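Local coordinates for polymerase X (Deinococcus radiodurans, PDB 2W9M), which probably adds deoxyribonucleotides to DNA as a family X DNA polymerase, and carries a zinc-binding polymerase and histidinol phosphatase (PHP) domain, at residues H456-L461 and L470-V475. Sequence-based numbering, arbitrary orientation.
Sequences HATGRL and LDLDAV. With ZN (zinc ion), chain E.
Ala457 and Thr458 sit in the tight turn that leaves strand 453-454 of the parallel PHP-domain sheet, and they meet Leu470 and Leu472 at the start of helix 472-482. The turn is a type I beta turn from His456 to Gly459: Gly459 N is hydrogen-bonded to His456 O (3.2 Å), and of the two central residues Ala457 has phi -39° and psi -44°, while Thr458 likewise has both angles negative. No hydrogen bond joins the two segments, and they bury 133 Å² in all, so the contact is van der Waals in kind and loosely spaced. Ala457 points its CB at the helix start and lies 4.3 Å from Leu472 CD2, methyl against methyl. Thr458 contributes its hydroxyl oxygen: OG1 is 4.3 Å from Leu470 CD2 and also from Leu472 CG, so this one atom touches both leucines. Leu470 adds its other methyl, CD1, at 4.4 Å from Ala457 O, an oxygen that is hydrogen-bonded to Tyr468 OH. Beyond this contact Leu470 rests on Thr439 and Leu442 of helix 435-446, while Leu472 touches Leu497 and Glu501. Asp471, between the two leucines, occupies the N-cap position, and the hydrogen bond from Val475 N to Asp471 O (3.2 Å) marks the first helical turn. At the first position of the beta turn, next to Ala457, the side chain of His456 makes no contact with the leucines: its CG lies between the backbone N and the carbonyl carbon (chi1 43°), and its NE2 binds a zinc ion at 2.4 Å, a site completed by Glu401 and His428. The contact thus joins the turn that carries this zinc ligand, two residues beyond strand 453-454, to the start of the following helix, a beta-loop-alpha unit of the PHP fold, whose zinc ligands lie in or after the C-terminal parts of its parallel strands.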
loop_
_atom_site.group_PDB
_atom_site.type_symbol
_atom_site.label_atom_id
_atom_site.label_comp_id
_atom_site.label_asym_id
_atom_site.label_seq_id
_atom_site.Cartn_x
_atom_site.Cartn_y
_atom_site.Cartn_z
ATOM N N HIS A 456 6.538 -1.244 7.747
ATOM C CA HIS A 456 5.250 -0.601 8.060
ATOM C C HIS A 456 4.984 -0.384 9.554
ATOM O O HIS A 456 4.217 -1.123 10.169
ATOM C CB HIS A 456 4.098 -1.390 7.431
ATOM C CG HIS A 456 4.233 -2.868 7.584
ATOM N ND1 HIS A 456 3.972 -3.521 8.766
ATOM C CD2 HIS A 456 4.611 -3.827 6.702
ATOM C CE1 HIS A 456 4.181 -4.818 8.610
ATOM N NE2 HIS A 456 4.570 -5.026 7.364
ATOM N N ALA A 457 5.603 0.650 10.117
ATOM C CA ALA A 457 5.627 0.870 11.568
ATOM C C ALA A 457 4.334 0.561 12.333
ATOM O O ALA A 457 4.370 -0.056 13.400
ATOM C CB ALA A 457 6.087 2.293 11.877
ATOM N N THR A 458 3.202 0.986 11.787
ATOM C CA THR A 458 1.952 1.025 12.543
ATOM C C THR A 458 1.033 -0.185 12.359
ATOM O O THR A 458 0.151 -0.433 13.184
ATOM C CB THR A 458 1.189 2.325 12.226
ATOM O OG1 THR A 458 1.698 3.378 13.058
ATOM C CG2 THR A 458 -0.296 2.158 12.465
ATOM N N GLY A 459 1.240 -0.939 11.285
ATOM C CA GLY A 459 0.436 -2.118 11.024
ATOM C C GLY A 459 -0.950 -1.795 10.491
ATOM O O GLY A 459 -1.776 -2.687 10.294
ATOM N N ARG A 460 -1.206 -0.513 10.264
ATOM C CA ARG A 460 -2.487 -0.059 9.734
ATOM C C ARG A 460 -2.796 -0.667 8.362
ATOM O O ARG A 460 -1.890 -0.914 7.569
ATOM C CB ARG A 460 -2.480 1.468 9.630
ATOM C CG ARG A 460 -3.087 1.988 8.349
ATOM C CD ARG A 460 -2.233 3.081 7.729
ATOM N NE ARG A 460 -2.695 4.415 8.094
ATOM C CZ ARG A 460 -2.399 5.514 7.409
ATOM N NH1 ARG A 460 -1.642 5.433 6.322
ATOM N NH2 ARG A 460 -2.865 6.689 7.805
ATOM N N LEU A 461 -4.077 -0.909 8.089
ATOM C CA LEU A 461 -4.532 -1.281 6.750
ATOM C C LEU A 461 -5.713 -0.412 6.325
ATOM O O LEU A 461 -6.827 -0.604 6.799
ATOM C CB LEU A 461 -4.929 -2.757 6.691
ATOM C CG LEU A 461 -3.783 -3.768 6.733
ATOM C CD1 LEU A 461 -4.317 -5.174 6.520
ATOM C CD2 LEU A 461 -2.726 -3.429 5.693
ATOM N N LEU A 470 0.223 2.185 19.973
ATOM C CA LEU A 470 1.605 2.336 20.424
ATOM C C LEU A 470 1.989 3.811 20.485
ATOM O O LEU A 470 1.247 4.677 20.016
ATOM C CB LEU A 470 2.579 1.573 19.511
ATOM C CG LEU A 470 3.090 2.289 18.254
ATOM C CD1 LEU A 470 4.144 1.453 17.548
ATOM C CD2 LEU A 470 1.943 2.624 17.307
ATOM N N ASP A 471 3.148 4.085 21.073
ATOM C CA ASP A 471 3.677 5.439 21.151
ATOM C C ASP A 471 4.706 5.657 20.048
ATOM O O ASP A 471 5.902 5.448 20.251
ATOM C CB ASP A 471 4.317 5.677 22.517
ATOM C CG ASP A 471 4.937 7.053 22.637
ATOM O OD1 ASP A 471 4.601 7.937 21.814
ATOM O OD2 ASP A 471 5.758 7.251 23.556
ATOM N N LEU A 472 4.235 6.087 18.884
ATOM C CA LEU A 472 5.082 6.163 17.701
ATOM C C LEU A 472 6.355 6.975 17.941
ATOM O O LEU A 472 7.442 6.572 17.523
ATOM C CB LEU A 472 4.303 6.732 16.518
ATOM C CG LEU A 472 4.404 6.002 15.176
ATOM C CD1 LEU A 472 4.362 7.011 14.039
ATOM C CD2 LEU A 472 5.653 5.145 15.072
ATOM N N ASP A 473 6.225 8.111 18.618
ATOM C CA ASP A 473 7.368 8.996 18.855
ATOM C C ASP A 473 8.492 8.321 19.639
ATOM O O ASP A 473 9.672 8.527 19.348
ATOM C CB ASP A 473 6.931 10.288 19.553
ATOM C CG ASP A 473 6.348 11.308 18.585
ATOM O OD1 ASP A 473 6.070 12.454 19.010
ATOM O OD2 ASP A 473 6.172 10.966 17.393
ATOM N N ALA A 474 8.127 7.521 20.636
ATOM C CA ALA A 474 9.112 6.750 21.385
ATOM C C ALA A 474 9.833 5.770 20.463
ATOM O O ALA A 474 11.064 5.664 20.494
ATOM C CB ALA A 474 8.445 6.006 22.529
ATOM N N VAL A 475 9.064 5.057 19.642
ATOM C CA VAL A 475 9.634 4.067 18.731
ATOM C C VAL A 475 10.555 4.720 17.706
ATOM O O VAL A 475 11.672 4.254 17.483
ATOM C CB VAL A 475 8.548 3.263 17.992
ATOM C CG1 VAL A 475 9.189 2.309 17.000
ATOM C CG2 VAL A 475 7.690 2.498 18.983
HETATM ZN ZN ZN E . 5.020 -7.133 6.231
#